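Local coordinates for protein aldo-keto Reductase, OXIDOREDUCTASE (PDB 5T79) that binds NADPH in a TIM-barrel fold and probably acts as an aldo-keto reductase, studied for reducing 3-hydroxybutanal to 1,3-butanediol, at residues His192-Ser197 with Asp205-Leu210; Gln177-Leu182 with Lys214-Ile219; Phe199-Glu204 with Val285-Asn290. One frame throughout, in Å; residues are numbered along the deposited sequence.

How the interactions relate
The three contacts lie round one part of the barrel wall, strands 191-193 and 217-220 and the helices and loops that follow or flank them. Interactions 1 and 2 have centres about 11 Å apart and share the parallel sheet: H192 N lies 3.0 Å from G217 O, and H192 O 3.1 Å from I219 N. Interaction 3 is closer still to interaction 1, about 7 Å between centres, and joins it through Y196, whose OH is 2.6 Å from E204 OE2. The centres of interactions 2 and 3 are about 17 Å apart. The cofactor is met at interaction 1, through Q193, whereas the side chains of R201 (interaction 3) and V216 (interaction 2) each lie about 14 Å from it.

Interaction 1: His192-Ser197 with Asp205-Leu210; sequences HQPKYS and DGLLAL. With NDP (NADPH dihydro-nicotinamide-adenine-dinucleotide phosphate), chain E.
L207 lays one methyl over the imidazole of H192, a CH-pi contact that shows how a barrel strand and the helix after it can be joined by side-chain packing without a polar bond between them. CD2 of L207 sits 3.7 Å from the ring centroid, 13° off the normal and so nearly above the centre. The second methyl lies on the same side but beyond the ring's outline, near the CD2-NE2 bond, with L207 CD1 3.8 Å from H192 CD2. With CG anti to the backbone N (chi1 -172°), the imidazole is carried toward the helix, while its NE2 is hydrogen-bonded to the carbonyl O of Y170.

Apolar contacts continue the seam. The same L207 CD2 touches CB of the P194 ring at 4.0 Å, so one methyl serves two residues. Further along, CD1 of L208 approaches CE2 of Y196 at 4.2 Å, the two side chains crossing at about a right angle.

Polar contact is made on the other side of the strand. Q193 points away from the helix, its chain extended, and its OE1 accepts a nearly straight hydrogen bond from the NADPH carboxamide, N7N, at 3.1 Å and 169°. Its NE2 is bonded to D61, which also binds the cofactor.

The contact thus lies inside the beta-alpha-beta unit of strand 191-193, helix 207-214 and strand 217-220, with A175 of helix 172-185 touching both H192 and L207.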
loop_
_atom_site.group_PDB
_atom_site.type_symbol
_atom_site.label_atom_id
_atom_site.label_comp_id
_atom_site.label_asym_id
_atom_site.label_seq_id
_atom_site.Cartn_x
_atom_site.Cartn_y
_atom_site.Cartn_z
ATOM N N HIS A 192 5.617 2.776 7.365
ATOM C CA HIS A 192 4.529 2.102 8.047
ATOM C C HIS A 192 3.372 2.043 7.082
ATOM O O HIS A 192 3.045 3.050 6.449
ATOM C CB HIS A 192 4.134 2.867 9.321
ATOM C CG HIS A 192 3.145 2.146 10.198
ATOM N ND1 HIS A 192 1.906 1.737 9.717
ATOM C CD2 HIS A 192 3.227 1.833 11.509
ATOM C CE1 HIS A 192 1.276 1.195 10.752
ATOM N NE2 HIS A 192 2.033 1.222 11.851
ATOM N N GLN A 193 2.752 0.867 6.965
ATOM C CA GLN A 193 1.588 0.687 6.131
ATOM C C GLN A 193 0.368 0.407 7.017
ATOM O O GLN A 193 0.099 -0.751 7.359
ATOM C CB GLN A 193 1.800 -0.432 5.108
ATOM C CG GLN A 193 0.590 -0.622 4.178
ATOM C CD GLN A 193 0.853 -1.585 3.057
ATOM O OE1 GLN A 193 0.057 -2.483 2.827
ATOM N NE2 GLN A 193 1.957 -1.441 2.322
ATOM N N PRO A 194 -0.401 1.467 7.350
ATOM C CA PRO A 194 -1.638 1.270 8.116
ATOM C C PRO A 194 -2.884 1.319 7.234
ATOM O O PRO A 194 -2.873 1.933 6.154
ATOM C CB PRO A 194 -1.660 2.507 9.023
ATOM C CG PRO A 194 -1.026 3.625 8.149
ATOM C CD PRO A 194 -0.148 2.902 7.099
ATOM N N LYS A 195 -4.003 0.772 7.746
ATOM C CA LYS A 195 -5.290 0.951 7.080
ATOM C C LYS A 195 -5.750 2.378 7.386
ATOM O O LYS A 195 -5.727 2.771 8.559
ATOM C CB LYS A 195 -6.306 -0.086 7.604
ATOM C CG LYS A 195 -7.626 -0.078 6.865
ATOM C CD LYS A 195 -8.543 -1.169 7.440
ATOM C CE LYS A 195 -8.650 -2.352 6.507
ATOM N NZ LYS A 195 -9.323 -3.514 7.153
ATOM N N TYR A 196 -6.099 3.181 6.346
ATOM C CA TYR A 196 -6.544 4.569 6.555
ATOM C C TYR A 196 -7.464 5.020 5.442
ATOM O O TYR A 196 -7.113 4.937 4.264
ATOM C CB TYR A 196 -5.337 5.533 6.674
ATOM C CG TYR A 196 -5.654 7.003 6.941
ATOM C CD1 TYR A 196 -6.715 7.377 7.769
ATOM C CD2 TYR A 196 -4.811 8.009 6.478
ATOM C CE1 TYR A 196 -6.934 8.720 8.113
ATOM C CE2 TYR A 196 -5.041 9.350 6.780
ATOM C CZ TYR A 196 -6.095 9.702 7.605
ATOM O OH TYR A 196 -6.276 11.028 7.911
ATOM N N SER A 197 -8.650 5.508 5.830
ATOM C CA SER A 197 -9.670 6.047 4.907
ATOM C C SER A 197 -10.634 6.910 5.675
ATOM O O SER A 197 -10.535 6.973 6.896
ATOM C CB SER A 197 -10.443 4.912 4.226
ATOM O OG SER A 197 -11.365 4.312 5.131
ATOM N N ASP A 205 -5.091 9.061 15.846
ATOM C CA ASP A 205 -5.034 9.055 17.313
ATOM C C ASP A 205 -3.597 8.990 17.859
ATOM O O ASP A 205 -3.413 8.716 19.043
ATOM C CB ASP A 205 -5.859 7.894 17.908
ATOM C CG ASP A 205 -7.341 7.887 17.554
ATOM O OD1 ASP A 205 -7.888 8.968 17.251
ATOM O OD2 ASP A 205 -7.954 6.800 17.595
ATOM N N GLY A 206 -2.602 9.275 17.031
ATOM C CA GLY A 206 -1.219 9.251 17.495
ATOM C C GLY A 206 -0.199 8.704 16.525
ATOM O O GLY A 206 0.950 9.152 16.529
ATOM N N LEU A 207 -0.581 7.738 15.686
ATOM C CA LEU A 207 0.413 7.158 14.777
ATOM C C LEU A 207 1.009 8.168 13.800
ATOM O O LEU A 207 2.234 8.213 13.674
ATOM C CB LEU A 207 -0.158 5.968 13.989
ATOM C CG LEU A 207 0.879 5.255 13.124
ATOM C CD1 LEU A 207 1.761 4.331 13.964
ATOM C CD2 LEU A 207 0.216 4.479 11.988
ATOM N N LEU A 208 0.179 8.989 13.119
ATOM C CA LEU A 208 0.740 9.924 12.116
ATOM C C LEU A 208 1.708 10.922 12.762
ATOM O O LEU A 208 2.762 11.200 12.181
ATOM C CB LEU A 208 -0.355 10.651 11.321
ATOM C CG LEU A 208 -1.265 9.770 10.421
ATOM C CD1 LEU A 208 -2.170 10.632 9.564
ATOM C CD2 LEU A 208 -0.449 8.803 9.517
ATOM N N ALA A 209 1.396 11.384 13.983
ATOM C CA ALA A 209 2.256 12.304 14.746
ATOM C C ALA A 209 3.560 11.602 15.104
ATOM O O ALA A 209 4.638 12.177 14.933
ATOM C CB ALA A 209 1.537 12.782 16.009
ATOM N N LEU A 210 3.476 10.329 15.541
ATOM C CA LEU A 210 4.671 9.550 15.867
ATOM C C LEU A 210 5.576 9.358 14.622
ATOM O O LEU A 210 6.793 9.505 14.721
ATOM C CB LEU A 210 4.266 8.168 16.425
ATOM C CG LEU A 210 5.379 7.082 16.475
ATOM C CD1 LEU A 210 6.365 7.355 17.610
ATOM C CD2 LEU A 210 4.779 5.692 16.625
HETATM P PA NDP E . -9.079 0.181 -2.344
HETATM O O1A NDP E . -8.418 1.238 -3.176
HETATM O O2A NDP E . -9.633 0.392 -1.007
HETATM O O5B NDP E . -10.272 -0.538 -3.150
HETATM C C5B NDP E . -9.853 -1.219 -4.350
HETATM C C4B NDP E . -11.019 -1.873 -5.039
HETATM O O4B NDP E . -12.116 -0.937 -5.124
HETATM C C3B NDP E . -10.712 -2.314 -6.469
HETATM O O3B NDP E . -10.293 -3.677 -6.490
HETATM C C2B NDP E . -12.024 -2.073 -7.203
HETATM O O2B NDP E . -12.903 -3.215 -7.093
HETATM C C1B NDP E . -12.634 -0.896 -6.439
HETATM N N9A NDP E . -12.343 0.417 -7.007
HETATM C C8A NDP E . -11.156 1.100 -6.980
HETATM N N7A NDP E . -11.199 2.271 -7.569
HETATM C C5A NDP E . -12.507 2.362 -8.023
HETATM C C6A NDP E . -13.182 3.335 -8.787
HETATM N N6A NDP E . -12.651 4.515 -9.128
HETATM N N1A NDP E . -14.460 3.075 -9.144
HETATM C C2A NDP E . -15.033 1.945 -8.715
HETATM N N3A NDP E . -14.506 0.968 -7.972
HETATM C C4A NDP E . -13.225 1.229 -7.675
HETATM O O3 NDP E . -7.839 -0.802 -2.225
HETATM P PN NDP E . -7.794 -2.170 -1.399
HETATM O O1N NDP E . -7.994 -3.137 -2.508
HETATM O O2N NDP E . -8.730 -2.186 -0.199
HETATM O O5D NDP E . -6.345 -2.347 -0.687
HETATM C C5D NDP E . -5.291 -1.454 -1.140
HETATM C C4D NDP E . -3.959 -2.167 -1.179
HETATM O O4D NDP E . -3.421 -2.222 0.156
HETATM C C3D NDP E . -3.965 -3.606 -1.662
HETATM O O3D NDP E . -3.972 -3.658 -3.081
HETATM C C2D NDP E . -2.727 -4.197 -0.974
HETATM O O2D NDP E . -1.479 -4.106 -1.660
HETATM C C1D NDP E . -2.694 -3.419 0.345
HETATM N N1N NDP E . -3.343 -4.129 1.466
HETATM C C2N NDP E . -2.545 -4.399 2.577
HETATM C C3N NDP E . -3.010 -5.034 3.667
HETATM C C7N NDP E . -2.181 -5.030 4.923
HETATM O O7N NDP E . -2.640 -5.687 5.869
HETATM N N7N NDP E . -1.007 -4.399 4.993
HETATM C C4N NDP E . -4.363 -5.692 3.624
HETATM C C5N NDP E . -5.219 -5.136 2.536
HETATM C C6N NDP E . -4.731 -4.439 1.529
HETATM P P2B NDP E . -13.778 -3.935 -8.256
HETATM O O1X NDP E . -13.440 -5.347 -8.560
HETATM O O2X NDP E . -15.185 -3.762 -7.699
HETATM O O3X NDP E . -13.651 -3.005 -9.458
#

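Interaction 2: Gln177-Leu182 with Lys214-Ile219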
loop_
_atom_site.group_PDB
_atom_site.type_symbol
_atom_site.label_atom_id
_atom_site.label_comp_id
_atom_site.label_asym_id
_atom_site.label_seq_id
_atom_site.Cartn_x
_atom_site.Cartn_y
_atom_site.Cartn_z
ATOM N N GLN A 177 8.199 1.192 19.523
ATOM C CA GLN A 177 9.181 0.188 19.977
ATOM C C GLN A 177 9.962 -0.395 18.808
ATOM O O GLN A 177 11.189 -0.489 18.886
ATOM C CB GLN A 177 8.492 -0.955 20.718
ATOM C CG GLN A 177 7.821 -0.601 22.029
ATOM C CD GLN A 177 7.057 -1.817 22.496
ATOM O OE1 GLN A 177 7.577 -2.937 22.481
ATOM N NE2 GLN A 177 5.777 -1.648 22.806
ATOM N N ALA A 178 9.246 -0.754 17.705
ATOM C CA ALA A 178 9.838 -1.336 16.497
ATOM C C ALA A 178 10.797 -0.351 15.818
ATOM O O ALA A 178 11.915 -0.727 15.446
ATOM C CB ALA A 178 8.740 -1.761 15.536
ATOM N N ILE A 179 10.366 0.922 15.683
ATOM C CA ILE A 179 11.184 1.974 15.058
ATOM C C ILE A 179 12.474 2.185 15.879
ATOM O O ILE A 179 13.571 2.271 15.310
ATOM C CB ILE A 179 10.354 3.279 14.900
ATOM C CG1 ILE A 179 9.304 3.088 13.772
ATOM C CG2 ILE A 179 11.256 4.510 14.622
ATOM C CD1 ILE A 179 8.107 4.173 13.819
ATOM N N ASP A 180 12.341 2.266 17.219
ATOM C CA ASP A 180 13.518 2.488 18.071
ATOM C C ASP A 180 14.506 1.302 18.015
ATOM O O ASP A 180 15.715 1.527 18.018
ATOM C CB ASP A 180 13.082 2.763 19.513
ATOM C CG ASP A 180 12.408 4.124 19.718
ATOM O OD1 ASP A 180 12.504 4.984 18.812
ATOM O OD2 ASP A 180 11.819 4.334 20.789
ATOM N N ILE A 181 13.998 0.057 17.954
ATOM C CA ILE A 181 14.839 -1.149 17.863
ATOM C C ILE A 181 15.612 -1.135 16.535
ATOM O O ILE A 181 16.823 -1.348 16.542
ATOM C CB ILE A 181 14.024 -2.464 18.056
ATOM C CG1 ILE A 181 13.584 -2.624 19.541
ATOM C CG2 ILE A 181 14.835 -3.703 17.612
ATOM C CD1 ILE A 181 12.434 -3.640 19.751
ATOM N N LEU A 182 14.918 -0.883 15.412
ATOM C CA LEU A 182 15.534 -0.825 14.083
ATOM C C LEU A 182 16.562 0.296 14.002
ATOM O O LEU A 182 17.630 0.078 13.454
ATOM C CB LEU A 182 14.461 -0.653 12.989
ATOM C CG LEU A 182 13.641 -1.916 12.658
ATOM C CD1 LEU A 182 12.470 -1.567 11.713
ATOM C CD2 LEU A 182 14.517 -2.981 11.966
ATOM N N LYS A 214 9.405 10.568 14.152
ATOM C CA LYS A 214 10.491 9.609 13.941
ATOM C C LYS A 214 11.125 9.611 12.545
ATOM O O LYS A 214 12.110 8.926 12.308
ATOM C CB LYS A 214 10.024 8.196 14.291
ATOM C CG LYS A 214 9.652 7.987 15.744
ATOM C CD LYS A 214 10.861 8.039 16.662
ATOM C CE LYS A 214 10.500 7.608 18.075
ATOM N NZ LYS A 214 11.673 7.563 18.984
ATOM N N GLY A 215 10.543 10.381 11.639
ATOM C CA GLY A 215 11.003 10.463 10.262
ATOM C C GLY A 215 10.703 9.217 9.466
ATOM O O GLY A 215 11.492 8.827 8.600
ATOM N N VAL A 216 9.540 8.591 9.738
ATOM C CA VAL A 216 9.104 7.360 9.061
ATOM C C VAL A 216 7.938 7.718 8.126
ATOM O O VAL A 216 7.040 8.464 8.514
ATOM C CB VAL A 216 8.738 6.238 10.075
ATOM C CG1 VAL A 216 8.207 4.982 9.366
ATOM C CG2 VAL A 216 9.956 5.867 10.940
ATOM N N GLY A 217 7.967 7.178 6.910
ATOM C CA GLY A 217 6.907 7.429 5.941
ATOM C C GLY A 217 5.672 6.616 6.238
ATOM O O GLY A 217 5.672 5.757 7.138
ATOM N N SER A 218 4.638 6.811 5.411
ATOM C CA SER A 218 3.391 6.083 5.576
ATOM C C SER A 218 2.684 5.910 4.256
ATOM O O SER A 218 2.648 6.828 3.427
ATOM C CB SER A 218 2.477 6.794 6.582
ATOM O OG SER A 218 2.315 8.154 6.216
ATOM N N ILE A 219 2.044 4.748 4.086
ATOM C CA ILE A 219 1.310 4.437 2.866
ATOM C C ILE A 219 -0.059 3.860 3.295
ATOM O O ILE A 219 -0.121 2.803 3.925
ATOM C CB ILE A 219 2.130 3.521 1.906
ATOM C CG1 ILE A 219 1.354 3.242 0.596
ATOM C CG2 ILE A 219 2.626 2.190 2.583
ATOM C CD1 ILE A 219 2.201 2.697 -0.531
HETATM O O HOH W 1 10.734 6.588 21.875
#
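In the TIM barrel of the aldo-keto reductases, helices ring a parallel sheet, and here I179, D180, K214 and V216 join two neighbouring parts of that outer layer: helix 172-185 meets the end of helix 207-214 and the turn that leads into strand 217-220. The chain makes the turn at G215, which leaves helical geometry with positive phi (72°). Its neighbours on both sides, K214 and V216, send their side chains toward the helix.

I179 supplies the apolar half, with its two branches going to different partners. The longer one ends in CD1, which rests 3.8 Å from CG2 of V216. The shorter branch, CG2, lies against the beginning of the lysine chain, 3.9 Å from K214 CB. L211 of helix 207-214 touches both I179 and V216, and C189 also packs on I179, so this half is a buried hydrophobic patch.

K214 then passes from the buried to the more open side. CB and CG lie beside the isoleucine methyl; the bend at chi2 (-69°) then turns the remainder, extended from there, so that the ammonium group reaches D180. The two charged side chains meet at about a right angle, the lysine arriving at one carboxylate oxygen. Charge and hydrogen bonding coincide in this pair, a salt bridge at the partly exposed margin of an otherwise apolar joint.

A water closes a small ring beside the bridge, donating to D180 OD2 at 2.7 Å and accepting from K214 NZ at 3.2 Å. Both carboxylate oxygens are therefore engaged, and the direct bond, K214 NZ to D180 OD1 at 2.7 Å, falls on the syn lone pair of OD1.

Interaction 3: Phe199-Glu204 with Val285-Asn290. With SO4 (sulfate ion), chain B.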
loop_
_atom_site.group_PDB
_atom_site.type_symbol
_atom_site.label_atom_id
_atom_site.label_comp_id
_atom_site.label_asym_id
_atom_site.label_seq_id
_atom_site.Cartn_x
_atom_site.Cartn_y
_atom_site.Cartn_z
ATOM N N PHE A 199 -13.515 6.124 6.484
ATOM C CA PHE A 199 -14.227 5.200 7.361
ATOM C C PHE A 199 -13.307 4.495 8.377
ATOM O O PHE A 199 -13.784 3.696 9.187
ATOM C CB PHE A 199 -14.971 4.148 6.508
ATOM C CG PHE A 199 -16.176 4.674 5.753
ATOM C CD1 PHE A 199 -16.828 5.837 6.163
ATOM C CD2 PHE A 199 -16.701 3.968 4.676
ATOM C CE1 PHE A 199 -17.955 6.307 5.481
ATOM C CE2 PHE A 199 -17.835 4.426 4.004
ATOM C CZ PHE A 199 -18.466 5.589 4.423
ATOM N N GLU A 200 -12.013 4.793 8.356
ATOM C CA GLU A 200 -11.092 4.166 9.309
ATOM C C GLU A 200 -10.023 5.161 9.675
ATOM O O GLU A 200 -9.003 5.245 8.993
ATOM C CB GLU A 200 -10.496 2.853 8.741
ATOM C CG GLU A 200 -9.648 2.102 9.763
ATOM C CD GLU A 200 -10.326 1.960 11.117
ATOM O OE1 GLU A 200 -11.298 1.172 11.194
ATOM O OE2 GLU A 200 -9.982 2.732 12.049
ATOM N N ARG A 201 -10.246 5.913 10.765
ATOM C CA ARG A 201 -9.360 7.028 11.109
ATOM C C ARG A 201 -8.469 6.797 12.353
ATOM O O ARG A 201 -7.978 7.774 12.924
ATOM C CB ARG A 201 -10.240 8.292 11.320
ATOM C CG ARG A 201 -11.021 8.673 10.059
ATOM C CD ARG A 201 -11.938 9.860 10.288
ATOM N NE ARG A 201 -11.178 11.097 10.489
ATOM C CZ ARG A 201 -11.717 12.306 10.511
ATOM N NH1 ARG A 201 -13.028 12.459 10.352
ATOM N NH2 ARG A 201 -10.951 13.378 10.682
ATOM N N TRP A 202 -8.193 5.540 12.723
ATOM C CA TRP A 202 -7.389 5.226 13.910
ATOM C C TRP A 202 -5.983 5.866 13.904
ATOM O O TRP A 202 -5.501 6.227 14.972
ATOM C CB TRP A 202 -7.269 3.704 14.135
ATOM C CG TRP A 202 -6.311 2.997 13.215
ATOM C CD1 TRP A 202 -6.602 2.434 12.004
ATOM C CD2 TRP A 202 -4.927 2.714 13.469
ATOM N NE1 TRP A 202 -5.483 1.848 11.474
ATOM C CE2 TRP A 202 -4.433 2.016 12.344
ATOM C CE3 TRP A 202 -4.040 3.023 14.522
ATOM C CZ2 TRP A 202 -3.098 1.604 12.244
ATOM C CZ3 TRP A 202 -2.711 2.642 14.408
ATOM C CH2 TRP A 202 -2.251 1.935 13.281
ATOM N N VAL A 203 -5.338 6.016 12.731
ATOM C CA VAL A 203 -3.962 6.579 12.644
ATOM C C VAL A 203 -3.930 8.027 13.139
ATOM O O VAL A 203 -2.854 8.512 13.476
ATOM C CB VAL A 203 -3.329 6.494 11.233
ATOM C CG1 VAL A 203 -3.232 5.062 10.757
ATOM C CG2 VAL A 203 -4.085 7.350 10.213
ATOM N N GLU A 204 -5.100 8.729 13.145
ATOM C CA GLU A 204 -5.175 10.120 13.608
ATOM C C GLU A 204 -5.139 10.213 15.134
ATOM O O GLU A 204 -5.100 11.332 15.662
ATOM C CB GLU A 204 -6.432 10.821 13.072
ATOM C CG GLU A 204 -6.516 10.877 11.552
ATOM C CD GLU A 204 -7.775 11.566 11.062
ATOM O OE1 GLU A 204 -8.580 12.011 11.908
ATOM O OE2 GLU A 204 -7.998 11.593 9.834
ATOM N N VAL A 285 -7.173 11.475 2.160
ATOM C CA VAL A 285 -6.105 10.803 2.911
ATOM C C VAL A 285 -4.816 11.674 2.953
ATOM O O VAL A 285 -4.128 11.679 3.979
ATOM C CB VAL A 285 -5.823 9.383 2.357
ATOM C CG1 VAL A 285 -4.538 8.801 2.940
ATOM C CG2 VAL A 285 -7.010 8.447 2.617
ATOM N N LEU A 286 -4.516 12.423 1.877
ATOM C CA LEU A 286 -3.294 13.261 1.819
ATOM C C LEU A 286 -3.527 14.743 2.216
ATOM O O LEU A 286 -2.614 15.557 2.070
ATOM C CB LEU A 286 -2.708 13.242 0.393
ATOM C CG LEU A 286 -2.406 11.873 -0.257
ATOM C CD1 LEU A 286 -1.915 12.068 -1.682
ATOM C CD2 LEU A 286 -1.345 11.107 0.516
ATOM N N ARG A 287 -4.719 15.090 2.719
ATOM C CA ARG A 287 -5.088 16.497 3.009
ATOM C C ARG A 287 -4.177 17.225 4.026
ATOM O O ARG A 287 -4.083 18.459 3.969
ATOM C CB ARG A 287 -6.544 16.586 3.484
ATOM C CG ARG A 287 -6.766 16.154 4.942
ATOM C CD ARG A 287 -8.221 15.880 5.269
ATOM N NE ARG A 287 -8.374 15.508 6.675
ATOM C CZ ARG A 287 -8.017 14.336 7.191
ATOM N NH1 ARG A 287 -8.165 14.105 8.488
ATOM N NH2 ARG A 287 -7.520 13.381 6.411
ATOM N N ASN A 288 -3.575 16.490 4.985
ATOM C CA ASN A 288 -2.746 17.111 6.032
ATOM C C ASN A 288 -1.249 16.984 5.755
ATOM O O ASN A 288 -0.439 17.316 6.623
ATOM C CB ASN A 288 -3.086 16.516 7.399
ATOM C CG ASN A 288 -4.462 16.927 7.864
ATOM O OD1 ASN A 288 -4.816 18.101 7.815
ATOM N ND2 ASN A 288 -5.263 15.974 8.333
ATOM N N ASP A 289 -0.880 16.543 4.542
ATOM C CA ASP A 289 0.525 16.373 4.122
ATOM C C ASP A 289 1.316 15.556 5.187
ATOM O O ASP A 289 2.453 15.885 5.499
ATOM C CB ASP A 289 1.182 17.757 3.841
ATOM C CG ASP A 289 2.503 17.685 3.097
ATOM O OD1 ASP A 289 2.753 16.657 2.421
ATOM O OD2 ASP A 289 3.298 18.649 3.202
ATOM N N ASN A 290 0.675 14.520 5.786
ATOM C CA ASN A 290 1.333 13.710 6.810
ATOM C C ASN A 290 1.152 12.205 6.515
ATOM O O ASN A 290 1.278 11.362 7.405
ATOM C CB ASN A 290 0.851 14.091 8.225
ATOM C CG ASN A 290 -0.603 13.833 8.543
ATOM O OD1 ASN A 290 -1.423 13.522 7.680
ATOM N ND2 ASN A 290 -0.974 14.041 9.795
HETATM S S SO4 B . -9.060 17.308 9.655
HETATM O O1 SO4 B . -9.458 16.019 10.208
HETATM O O2 SO4 B . -9.674 17.433 8.343
HETATM O O3 SO4 B . -9.580 18.357 10.533
HETATM O O4 SO4 B . -7.604 17.359 9.637
#
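R287 reaches across to E204 and R201 and, at the same tip, holds a sulfate ion. From CB its chain sets out with CG between the backbone N and the carbonyl carbon (chi1 77°), then runs extended through CG and CD to NE. CD passes beside the sulfate, and NE donates to it, 2.9 Å from SO4 O2 and almost straight. Next along, CZ carries two nitrogens with different tasks. NH1 is shared: it donates to SO4 O1 at 2.9 Å and to E204 OE2, also at 2.9 Å, both close to the guanidinium plane. NE and NH1 thus grip the sulfate side-on, by two of its oxygens. NH2 turns to the W284 carbonyl O and the Y196 hydroxyl, and W284 also makes a cation-pi contact with this arginine.

E204 does not meet NH1 in its own plane; the donor stands 52° out of the carboxylate plane. OE2 is also hydrogen-bonded to the Y196 hydroxyl. The other oxygen, OE1, takes two bonds from R201, from NE at 3.1 Å and from NH2 at 3.0 Å, the latter on its syn lone pair.

The two guanidinium groups are turned nearly perpendicular, 89° between planes, with R201 NH2 3.6 Å from R287 NH1. E204, bonded to both arginines, and the nearby sulfate probably offset the like charges; R201 NH2 is 3.1 Å from SO4 O1. N288 ND2 adds a bond to SO4 O4 at 3.0 Å. R201 has a further partner in D325.

The sulfate probably comes from the crystallisation liquor, but the R201-E204-R287 arrangement is a surface salt-bridge network, tying the loop after strand 191-193 to the turn that precedes barrel strand 293-296.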